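Local structure of septation protein imp2 (Schizosaccharomyces pombe, 5C1F) at residues Ser28-Ile33 with Glu216-Phe221; Glu35-Phe40 with Asn102-Tyr107; Ala86-Gln91 with Cys237-Gln242. The protein links the cytoskeleton to phospholipid membranes, is required for normal septation and takes part in disassembling the medial ring. All coordinates share one frame; numbering follows the deposited sequence. Where two conformers were deposited one is given.

The chain is the F-BAR domain of the longer protein, an elongated bundle of helices that pairs with a second copy. Helix 18-59 is the first of the three long helices and supplies 28-33 and 35-40; helix 69-155 follows with 86-91 and 102-107, and helix 162-252 with 216-221 and 237-242. Contact 2 closes the shortest loop, joining the first two long helices, and is nested inside the loop that contact 1 closes between the first and third of them. Contact 3 starts inside both loops and ends beyond them, so it crosses each as it ties helix 69-155 to helix 162-252. Contacts 1 and 2 touch; contact 3 has its centre about 24 Å from that of contact 2.

Contact 1 of 3, residues Ser28-Ile33 with Glu216-Phe221; sequences SDVKHI and EERRHF
R218 reaches from helix 162-252 to V30 on helix 18-59, and its aliphatic stem makes the tight part of this contact. CD of R218 meets both branches of V30, 3.6 Å from CG1 and 3.7 Å from CG2. R218 gets there by keeping its chain extended at the start, CG anti to the backbone N (chi1 -177°), and bending at chi3. A branched valine suits the spot because its two methyls receive a single methylene, while arginine spans the gap between helices whose backbones stay apart, with 8.4 Å from V30 CA to R218 CA. The packing is looser beyond CD. The tip of I33, CD1, lies 4.0 Å from R218 NH1 and approaches the guanidinium obliquely. Here a water takes over: it accepts from NH1 of R218, in the guanidinium plane, at 3.2 Å, and donates to O of V30 at 2.9 Å, so the polar link between the segments is indirect. E67 of the second subunit, at NH1, and E215, at NH2 and shared with R219, probably balance the buried charge and also offset the nearby R26. Helix 69-155 completes the surroundings: V30 packs on its Y107 and L111, R218 also rests on Y107, and the F221 ring stacks with Y107, so the contact lies where three helices of one chain meet the dimer partner.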
loop_
_atom_site.group_PDB
_atom_site.type_symbol
_atom_site.label_atom_id
_atom_site.label_comp_id
_atom_site.label_asym_id
_atom_site.label_seq_id
_atom_site.Cartn_x
_atom_site.Cartn_y
_atom_site.Cartn_z
ATOM N N SER A 28 -10.786 -28.766 -17.497
ATOM C CA SER A 28 -9.392 -28.491 -17.165
ATOM C C SER A 28 -8.979 -27.076 -17.570
ATOM O O SER A 28 -8.082 -26.489 -16.966
ATOM C CB SER A 28 -8.473 -29.515 -17.833
ATOM O OG SER A 28 -8.560 -29.426 -19.243
ATOM N N ASP A 29 -9.629 -26.537 -18.599
ATOM C CA ASP A 29 -9.354 -25.176 -19.053
ATOM C C ASP A 29 -9.945 -24.166 -18.079
ATOM O O ASP A 29 -9.315 -23.161 -17.746
ATOM C CB ASP A 29 -9.918 -24.943 -20.457
ATOM C CG ASP A 29 -9.240 -25.798 -21.507
ATOM O OD1 ASP A 29 -8.076 -26.200 -21.287
ATOM O OD2 ASP A 29 -9.869 -26.061 -22.553
ATOM N N VAL A 30 -11.166 -24.446 -17.635
ATOM C CA VAL A 30 -11.833 -23.649 -16.615
ATOM C C VAL A 30 -11.001 -23.612 -15.335
ATOM O O VAL A 30 -10.845 -22.561 -14.710
ATOM C CB VAL A 30 -13.241 -24.207 -16.312
ATOM C CG1 VAL A 30 -13.812 -23.588 -15.050
ATOM C CG2 VAL A 30 -14.169 -23.979 -17.496
ATOM N N LYS A 31 -10.456 -24.766 -14.961
ATOM C CA LYS A 31 -9.635 -24.875 -13.758
ATOM C C LYS A 31 -8.351 -24.060 -13.887
ATOM O O LYS A 31 -7.916 -23.412 -12.933
ATOM C CB LYS A 31 -9.305 -26.342 -13.473
ATOM C CG LYS A 31 -8.383 -26.543 -12.282
ATOM C CD LYS A 31 -8.085 -28.012 -12.032
ATOM C CE LYS A 31 -7.117 -28.166 -10.868
ATOM N NZ LYS A 31 -6.772 -29.586 -10.595
ATOM N N HIS A 32 -7.756 -24.101 -15.076
ATOM C CA HIS A 32 -6.536 -23.361 -15.380
ATOM C C HIS A 32 -6.748 -21.853 -15.264
ATOM O O HIS A 32 -5.978 -21.156 -14.600
ATOM C CB HIS A 32 -6.048 -23.719 -16.787
ATOM C CG HIS A 32 -4.706 -23.159 -17.129
ATOM N ND1 HIS A 32 -3.538 -23.601 -16.534
ATOM C CD2 HIS A 32 -4.333 -22.204 -18.011
ATOM C CE1 HIS A 32 -2.516 -22.939 -17.031
ATOM N NE2 HIS A 32 -2.969 -22.081 -17.933
ATOM N N ILE A 33 -7.794 -21.361 -15.922
ATOM C CA ILE A 33 -8.175 -19.952 -15.853
ATOM C C ILE A 33 -8.418 -19.525 -14.411
ATOM O O ILE A 33 -7.982 -18.457 -13.979
ATOM C CB ILE A 33 -9.449 -19.672 -16.679
ATOM C CG1 ILE A 33 -9.220 -20.009 -18.154
ATOM C CG2 ILE A 33 -9.895 -18.223 -16.518
ATOM C CD1 ILE A 33 -10.493 -20.038 -18.973
ATOM N N GLU A 216 -22.253 -20.454 -17.713
ATOM C CA GLU A 216 -22.918 -19.181 -17.458
ATOM C C GLU A 216 -22.646 -18.673 -16.042
ATOM O O GLU A 216 -22.443 -17.479 -15.835
ATOM C CB GLU A 216 -24.421 -19.312 -17.694
ATOM C CG GLU A 216 -24.793 -19.524 -19.148
ATOM C CD GLU A 216 -26.271 -19.787 -19.339
ATOM O OE1 GLU A 216 -27.000 -19.859 -18.327
ATOM O OE2 GLU A 216 -26.701 -19.921 -20.503
ATOM N N GLU A 217 -22.637 -19.582 -15.072
ATOM C CA GLU A 217 -22.338 -19.211 -13.693
ATOM C C GLU A 217 -20.873 -18.824 -13.539
ATOM O O GLU A 217 -20.534 -17.943 -12.747
ATOM C CB GLU A 217 -22.676 -20.353 -12.739
ATOM C CG GLU A 217 -24.151 -20.686 -12.660
ATOM C CD GLU A 217 -24.403 -22.011 -11.975
ATOM O OE1 GLU A 217 -23.481 -22.513 -11.294
ATOM O OE2 GLU A 217 -25.519 -22.555 -12.124
ATOM N N ARG A 218 -20.009 -19.494 -14.296
ATOM C CA ARG A 218 -18.575 -19.235 -14.240
ATOM C C ARG A 218 -18.267 -17.791 -14.597
ATOM O O ARG A 218 -17.461 -17.135 -13.938
ATOM C CB ARG A 218 -17.819 -20.171 -15.182
ATOM C CG ARG A 218 -16.313 -20.010 -15.140
ATOM C CD ARG A 218 -15.640 -20.788 -16.261
ATOM N NE ARG A 218 -15.842 -20.158 -17.563
ATOM C CZ ARG A 218 -15.030 -19.242 -18.083
ATOM N NH1 ARG A 218 -13.955 -18.847 -17.411
ATOM N NH2 ARG A 218 -15.289 -18.722 -19.274
ATOM N N ARG A 219 -18.924 -17.298 -15.641
ATOM C CA ARG A 219 -18.673 -15.950 -16.125
ATOM C C ARG A 219 -19.262 -14.903 -15.187
ATOM O O ARG A 219 -18.666 -13.845 -14.981
ATOM C CB ARG A 219 -19.226 -15.787 -17.543
ATOM C CG ARG A 219 -18.526 -16.692 -18.547
ATOM C CD ARG A 219 -18.920 -16.393 -19.982
ATOM N NE ARG A 219 -18.166 -17.227 -20.914
ATOM C CZ ARG A 219 -17.094 -16.824 -21.587
ATOM N NH1 ARG A 219 -16.648 -15.582 -21.450
ATOM N NH2 ARG A 219 -16.472 -17.661 -22.406
ATOM N N HIS A 220 -20.425 -15.198 -14.614
ATOM C CA HIS A 220 -21.001 -14.319 -13.603
ATOM C C HIS A 220 -20.102 -14.284 -12.373
ATOM O O HIS A 220 -19.895 -13.228 -11.775
ATOM C CB HIS A 220 -22.408 -14.771 -13.215
ATOM C CG HIS A 220 -23.464 -14.382 -14.205
ATOM N ND1 HIS A 220 -23.846 -13.076 -14.409
ATOM C CD2 HIS A 220 -24.225 -15.134 -15.037
ATOM C CE1 HIS A 220 -24.795 -13.035 -15.330
ATOM N NE2 HIS A 220 -25.042 -14.269 -15.727
ATOM N N PHE A 221 -19.567 -15.444 -12.007
ATOM C CA PHE A 221 -18.680 -15.543 -10.855
ATOM C C PHE A 221 -17.439 -14.669 -11.031
ATOM O O PHE A 221 -17.102 -13.872 -10.156
ATOM C CB PHE A 221 -18.267 -16.996 -10.613
ATOM C CG PHE A 221 -17.070 -17.138 -9.717
ATOM C CD1 PHE A 221 -17.187 -16.965 -8.347
ATOM C CD2 PHE A 221 -15.822 -17.433 -10.247
ATOM C CE1 PHE A 221 -16.081 -17.088 -7.521
ATOM C CE2 PHE A 221 -14.713 -17.555 -9.427
ATOM C CZ PHE A 221 -14.843 -17.381 -8.063
HETATM O O HOH W 1 -12.476 -20.162 -14.893
#

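Contact 2 of 3, residues Glu35-Phe40 with Asn102-Tyr107; sequences EELRSF and NAFTRY
The F104 ring lies with one face against the backbone of helix 18-59, over the L37-R38 peptide. C of L37 sits 4.3 Å above the ring centre, and N of R38 lies over the same face, nearer the rim. A flat side chain suits such a place, since it can lie on a helix surface where the backbones come close: R38 CA and F104 CA are 5.5 Å apart. L37 adds its CB to the first shell, 3.5 Å from F104 CE1. Nearer the backbone of F104 the stems meet, R38 CB lying 3.6 Å from F104 CB, and farther along R38 its CD passes 3.6 Å from OG1 of T105.

R38 thus offers carbon to its neighbours and spends its main charge interaction within its own helix, with a long, weak ion pair to E101 on helix 69-155. Its chain bends at chi2 and chi3, bringing NE and NH2 side-on to the carboxylate of E35. NE of R38 bonds OE1 of E35 at 3.0 Å, met from above the carboxylate plane, while NH2 forms a salt bridge with OE2 at 2.7 Å; together they limit rotation of the guanidinium. N34, on helix 18-59, bonds the F104 carbonyl oxygen through its side-chain amide and so also ties the two helices. The two segments run antiparallel at 152°. L222 and V225 of helix 162-252 pack against F104, L222 also touches L37, and F63 of the second subunit packs on L37.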
loop_
_atom_site.group_PDB
_atom_site.type_symbol
_atom_site.label_atom_id
_atom_site.label_comp_id
_atom_site.label_asym_id
_atom_site.label_seq_id
_atom_site.Cartn_x
_atom_site.Cartn_y
_atom_site.Cartn_z
ATOM N N GLU A 35 -7.236 -20.877 -11.657
ATOM C CA GLU A 35 -6.017 -20.915 -10.858
ATOM C C GLU A 35 -5.104 -19.726 -11.161
ATOM O O GLU A 35 -4.413 -19.228 -10.273
ATOM C CB GLU A 35 -5.277 -22.238 -11.090
ATOM C CG GLU A 35 -3.897 -22.333 -10.443
ATOM C CD GLU A 35 -3.931 -22.210 -8.930
ATOM O OE1 GLU A 35 -4.992 -22.478 -8.326
ATOM O OE2 GLU A 35 -2.890 -21.843 -8.343
ATOM N N GLU A 36 -5.107 -19.270 -12.409
ATOM C CA GLU A 36 -4.325 -18.097 -12.793
ATOM C C GLU A 36 -4.767 -16.864 -12.022
ATOM O O GLU A 36 -3.941 -16.124 -11.485
ATOM C CB GLU A 36 -4.447 -17.828 -14.292
ATOM C CG GLU A 36 -3.668 -18.784 -15.161
ATOM C CD GLU A 36 -3.745 -18.418 -16.629
ATOM O OE1 GLU A 36 -4.741 -17.778 -17.029
ATOM O OE2 GLU A 36 -2.808 -18.762 -17.379
ATOM N N LEU A 37 -6.075 -16.643 -11.978
ATOM C CA LEU A 37 -6.630 -15.487 -11.291
ATOM C C LEU A 37 -6.455 -15.604 -9.780
ATOM O O LEU A 37 -6.198 -14.607 -9.102
ATOM C CB LEU A 37 -8.104 -15.313 -11.655
ATOM C CG LEU A 37 -8.329 -14.756 -13.064
ATOM C CD1 LEU A 37 -9.776 -14.925 -13.506
ATOM C CD2 LEU A 37 -7.913 -13.290 -13.130
ATOM N N ARG A 38 -6.585 -16.820 -9.255
ATOM C CA ARG A 38 -6.359 -17.048 -7.831
ATOM C C ARG A 38 -4.941 -16.643 -7.458
ATOM O O ARG A 38 -4.724 -15.949 -6.466
ATOM C CB ARG A 38 -6.592 -18.512 -7.456
ATOM C CG ARG A 38 -6.565 -18.761 -5.951
ATOM C CD ARG A 38 -6.051 -20.152 -5.612
ATOM N NE ARG A 38 -4.720 -20.384 -6.167
ATOM C CZ ARG A 38 -3.591 -19.928 -5.632
ATOM N NH1 ARG A 38 -3.620 -19.208 -4.519
ATOM N NH2 ARG A 38 -2.429 -20.191 -6.214
ATOM N N SER A 39 -3.984 -17.082 -8.269
ATOM C CA SER A 39 -2.574 -16.780 -8.051
ATOM C C SER A 39 -2.302 -15.282 -8.142
ATOM O O SER A 39 -1.519 -14.734 -7.366
ATOM C CB SER A 39 -1.711 -17.534 -9.064
ATOM O OG SER A 39 -0.345 -17.197 -8.917
ATOM N N PHE A 40 -2.955 -14.628 -9.096
ATOM C CA PHE A 40 -2.817 -13.188 -9.275
ATOM C C PHE A 40 -3.288 -12.434 -8.033
ATOM O O PHE A 40 -2.565 -11.594 -7.491
ATOM C CB PHE A 40 -3.605 -12.729 -10.506
ATOM C CG PHE A 40 -3.552 -11.245 -10.748
ATOM C CD1 PHE A 40 -2.511 -10.683 -11.469
ATOM C CD2 PHE A 40 -4.549 -10.412 -10.263
ATOM C CE1 PHE A 40 -2.460 -9.315 -11.695
ATOM C CE2 PHE A 40 -4.504 -9.046 -10.486
ATOM C CZ PHE A 40 -3.459 -8.496 -11.203
ATOM N N ASN A 102 -9.779 -16.362 -1.944
ATOM C CA ASN A 102 -10.405 -17.603 -1.495
ATOM C C ASN A 102 -11.690 -17.933 -2.248
ATOM O O ASN A 102 -12.154 -19.070 -2.215
ATOM C CB ASN A 102 -10.688 -17.546 0.006
ATOM C CG ASN A 102 -9.422 -17.623 0.840
ATOM O OD1 ASN A 102 -8.374 -18.060 0.358
ATOM N ND2 ASN A 102 -9.513 -17.200 2.097
ATOM N N ALA A 103 -12.263 -16.939 -2.920
ATOM C CA ALA A 103 -13.453 -17.166 -3.732
ATOM C C ALA A 103 -13.119 -18.088 -4.899
ATOM O O ALA A 103 -13.914 -18.952 -5.264
ATOM C CB ALA A 103 -14.027 -15.848 -4.234
ATOM N N PHE A 104 -11.933 -17.901 -5.474
ATOM C CA PHE A 104 -11.443 -18.784 -6.529
ATOM C C PHE A 104 -11.169 -20.174 -5.976
ATOM O O PHE A 104 -11.400 -21.177 -6.652
ATOM C CB PHE A 104 -10.171 -18.225 -7.171
ATOM C CG PHE A 104 -10.364 -16.901 -7.842
ATOM C CD1 PHE A 104 -10.894 -16.828 -9.119
ATOM C CD2 PHE A 104 -10.015 -15.725 -7.198
ATOM C CE1 PHE A 104 -11.077 -15.608 -9.741
ATOM C CE2 PHE A 104 -10.194 -14.504 -7.814
ATOM C CZ PHE A 104 -10.725 -14.444 -9.088
ATOM N N THR A 105 -10.668 -20.224 -4.744
ATOM C CA THR A 105 -10.366 -21.489 -4.082
ATOM C C THR A 105 -11.639 -22.293 -3.844
ATOM O O THR A 105 -11.681 -23.495 -4.105
ATOM C CB THR A 105 -9.645 -21.270 -2.738
ATOM O OG1 THR A 105 -8.407 -20.585 -2.962
ATOM C CG2 THR A 105 -9.367 -22.602 -2.057
ATOM N N ARG A 106 -12.674 -21.613 -3.357
ATOM C CA ARG A 106 -13.964 -22.243 -3.101
ATOM C C ARG A 106 -14.635 -22.665 -4.407
ATOM O O ARG A 106 -15.383 -23.639 -4.443
ATOM C CB ARG A 106 -14.879 -21.301 -2.304
ATOM C CG ARG A 106 -14.376 -21.001 -0.890
ATOM C CD ARG A 106 -15.367 -20.170 -0.070
ATOM N NE ARG A 106 -15.591 -18.838 -0.630
ATOM C CZ ARG A 106 -14.977 -17.730 -0.218
ATOM N NH1 ARG A 106 -15.255 -16.569 -0.793
ATOM N NH2 ARG A 106 -14.091 -17.779 0.769
ATOM N N TYR A 107 -14.355 -21.932 -5.480
ATOM C CA TYR A 107 -14.883 -22.267 -6.796
ATOM C C TYR A 107 -14.234 -23.543 -7.325
ATOM O O TYR A 107 -14.913 -24.414 -7.868
ATOM C CB TYR A 107 -14.666 -21.123 -7.790
ATOM C CG TYR A 107 -15.256 -21.420 -9.150
ATOM C CD1 TYR A 107 -16.575 -21.104 -9.436
ATOM C CD2 TYR A 107 -14.501 -22.044 -10.138
ATOM C CE1 TYR A 107 -17.125 -21.387 -10.672
ATOM C CE2 TYR A 107 -15.042 -22.334 -11.375
ATOM C CZ TYR A 107 -16.355 -22.002 -11.638
ATOM O OH TYR A 107 -16.902 -22.286 -12.868
#

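Contact 3 of 3, residues Ala86-Gln91 with Cys237-Gln242; sequences AKSHLQ and CFNDDQ
H89 and D240 meet almost at right angles, the imidazole presenting its NE2 edge to one carboxylate oxygen. NE2 of H89 donates to OD2 of D240 over a short 2.5 Å, a length that should be read with caution at this resolution. The oxygen is met on its syn side, yet the N-H...O angle is 149° and the ring and carboxylate planes stand 61° apart, so the bond is neither straight nor coplanar. In the residues just before them, N239 extends its amide to S88: ND2 donates to OG at 2.9 Å, with the hydroxyl close to the amide plane. OG is turned anti to the backbone N of S88 (chi1 173°), which carries it across to the other helix. The two segments belong to the long helices 69-155 and 162-252 of the F-BAR bundle. The axes of 86-91 and 237-242, which run antiparallel, approach to 9.7 Å; the short S88 and N239 can bond directly across that gap, while the longer H89 ring spans it to the short D240. A water joins the two pairs, 2.7 Å from S88 OG and donating to D240 OD1 at 2.7 Å; it also lies over one face of the H89 ring. On helix 18-59, E48 bonds ND1 of H89 and Y51 meets the ring edge-to-face. With a carboxylate at each nitrogen, H89 is probably biased toward its doubly protonated form. D240 also packs on C237 of the second subunit.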
loop_
_atom_site.group_PDB
_atom_site.type_symbol
_atom_site.label_atom_id
_atom_site.label_comp_id
_atom_site.label_asym_id
_atom_site.label_seq_id
_atom_site.Cartn_x
_atom_site.Cartn_y
_atom_site.Cartn_z
ATOM N N ALA A 86 -3.198 2.278 8.255
ATOM C CA ALA A 86 -2.617 0.942 8.362
ATOM C C ALA A 86 -3.675 -0.101 8.717
ATOM O O ALA A 86 -3.760 -1.148 8.078
ATOM C CB ALA A 86 -1.495 0.928 9.396
ATOM N N LYS A 87 -4.474 0.193 9.742
ATOM C CA LYS A 87 -5.546 -0.698 10.186
ATOM C C LYS A 87 -6.516 -1.013 9.056
ATOM O O LYS A 87 -6.958 -2.153 8.898
ATOM C CB LYS A 87 -6.323 -0.079 11.349
ATOM C CG LYS A 87 -5.496 0.264 12.567
ATOM C CD LYS A 87 -6.321 1.078 13.557
ATOM C CE LYS A 87 -5.469 1.621 14.692
ATOM N NZ LYS A 87 -6.265 2.471 15.621
ATOM N N SER A 88 -6.858 0.016 8.287
ATOM C CA SER A 88 -7.764 -0.136 7.161
ATOM C C SER A 88 -7.147 -1.049 6.109
ATOM O O SER A 88 -7.772 -2.014 5.672
ATOM C CB SER A 88 -8.106 1.229 6.557
ATOM O OG SER A 88 -8.860 1.095 5.362
ATOM N N HIS A 89 -5.913 -0.747 5.717
ATOM C CA HIS A 89 -5.220 -1.554 4.720
ATOM C C HIS A 89 -5.052 -3.007 5.175
ATOM O O HIS A 89 -5.092 -3.918 4.351
ATOM C CB HIS A 89 -3.862 -0.934 4.382
ATOM C CG HIS A 89 -3.951 0.232 3.448
ATOM N ND1 HIS A 89 -4.133 0.083 2.089
ATOM C CD2 HIS A 89 -3.892 1.566 3.673
ATOM C CE1 HIS A 89 -4.178 1.274 1.520
ATOM N NE2 HIS A 89 -4.038 2.191 2.459
ATOM N N LEU A 90 -4.887 -3.229 6.476
ATOM C CA LEU A 90 -4.792 -4.594 6.994
ATOM C C LEU A 90 -6.126 -5.317 6.838
ATOM O O LEU A 90 -6.165 -6.482 6.432
ATOM C CB LEU A 90 -4.360 -4.605 8.462
ATOM C CG LEU A 90 -4.109 -5.997 9.053
ATOM C CD1 LEU A 90 -3.017 -6.724 8.280
ATOM C CD2 LEU A 90 -3.754 -5.917 10.529
ATOM N N GLN A 91 -7.210 -4.616 7.159
ATOM C CA GLN A 91 -8.559 -5.144 6.980
ATOM C C GLN A 91 -8.838 -5.426 5.499
ATOM O O GLN A 91 -9.423 -6.450 5.152
ATOM C CB GLN A 91 -9.592 -4.162 7.551
ATOM C CG GLN A 91 -11.052 -4.491 7.241
ATOM C CD GLN A 91 -11.592 -5.655 8.053
ATOM O OE1 GLN A 91 -11.143 -6.793 7.908
ATOM N NE2 GLN A 91 -12.569 -5.376 8.910
ATOM N N CYS A 237 -9.612 3.555 -0.579
ATOM C CA CYS A 237 -9.374 4.935 -0.973
ATOM C C CYS A 237 -10.214 5.897 -0.143
ATOM O O CYS A 237 -9.718 6.915 0.331
ATOM C CB CYS A 237 -9.665 5.119 -2.460
ATOM S SG CYS A 237 -8.561 4.175 -3.528
ATOM N N PHE A 238 -11.488 5.565 0.034
ATOM C CA PHE A 238 -12.375 6.367 0.867
ATOM C C PHE A 238 -11.822 6.497 2.288
ATOM O O PHE A 238 -11.689 7.604 2.814
ATOM C CB PHE A 238 -13.777 5.748 0.888
ATOM C CG PHE A 238 -14.760 6.489 1.751
ATOM C CD1 PHE A 238 -15.423 7.602 1.267
ATOM C CD2 PHE A 238 -15.030 6.063 3.048
ATOM C CE1 PHE A 238 -16.335 8.285 2.058
ATOM C CE2 PHE A 238 -15.940 6.745 3.843
ATOM C CZ PHE A 238 -16.593 7.855 3.349
ATOM N N ASN A 239 -11.485 5.363 2.897
ATOM C CA ASN A 239 -10.956 5.346 4.261
ATOM C C ASN A 239 -9.709 6.214 4.430
ATOM O O ASN A 239 -9.640 7.036 5.344
ATOM C CB ASN A 239 -10.642 3.913 4.694
ATOM C CG ASN A 239 -11.890 3.078 4.904
ATOM O OD1 ASN A 239 -13.004 3.605 4.968
ATOM N ND2 ASN A 239 -11.709 1.766 5.025
ATOM N N ASP A 240 -8.728 6.026 3.551
ATOM C CA ASP A 240 -7.486 6.787 3.627
ATOM C C ASP A 240 -7.728 8.275 3.393
ATOM O O ASP A 240 -7.117 9.119 4.048
ATOM C CB ASP A 240 -6.466 6.260 2.620
ATOM C CG ASP A 240 -5.801 4.980 3.081
ATOM O OD1 ASP A 240 -6.298 4.361 4.045
ATOM O OD2 ASP A 240 -4.783 4.589 2.470
ATOM N N ASP A 241 -8.620 8.593 2.461
ATOM C CA ASP A 241 -8.926 9.988 2.177
ATOM C C ASP A 241 -9.614 10.657 3.364
ATOM O O ASP A 241 -9.387 11.840 3.633
ATOM C CB ASP A 241 -9.799 10.119 0.929
ATOM C CG ASP A 241 -10.102 11.562 0.591
ATOM O OD1 ASP A 241 -9.144 12.359 0.512
ATOM O OD2 ASP A 241 -11.291 11.906 0.435
ATOM N N GLN A 242 -10.455 9.903 4.073
ATOM C CA GLN A 242 -11.113 10.431 5.266
ATOM C C GLN A 242 -10.089 10.700 6.361
ATOM O O GLN A 242 -10.202 11.683 7.094
ATOM C CB GLN A 242 -12.191 9.471 5.778
ATOM C CG GLN A 242 -13.433 9.390 4.906
ATOM C CD GLN A 242 -14.157 10.718 4.784
ATOM O OE1 GLN A 242 -14.772 11.194 5.739
ATOM N NE2 GLN A 242 -14.090 11.323 3.604
HETATM O O HOH W 2 -7.174 1.940 3.391
#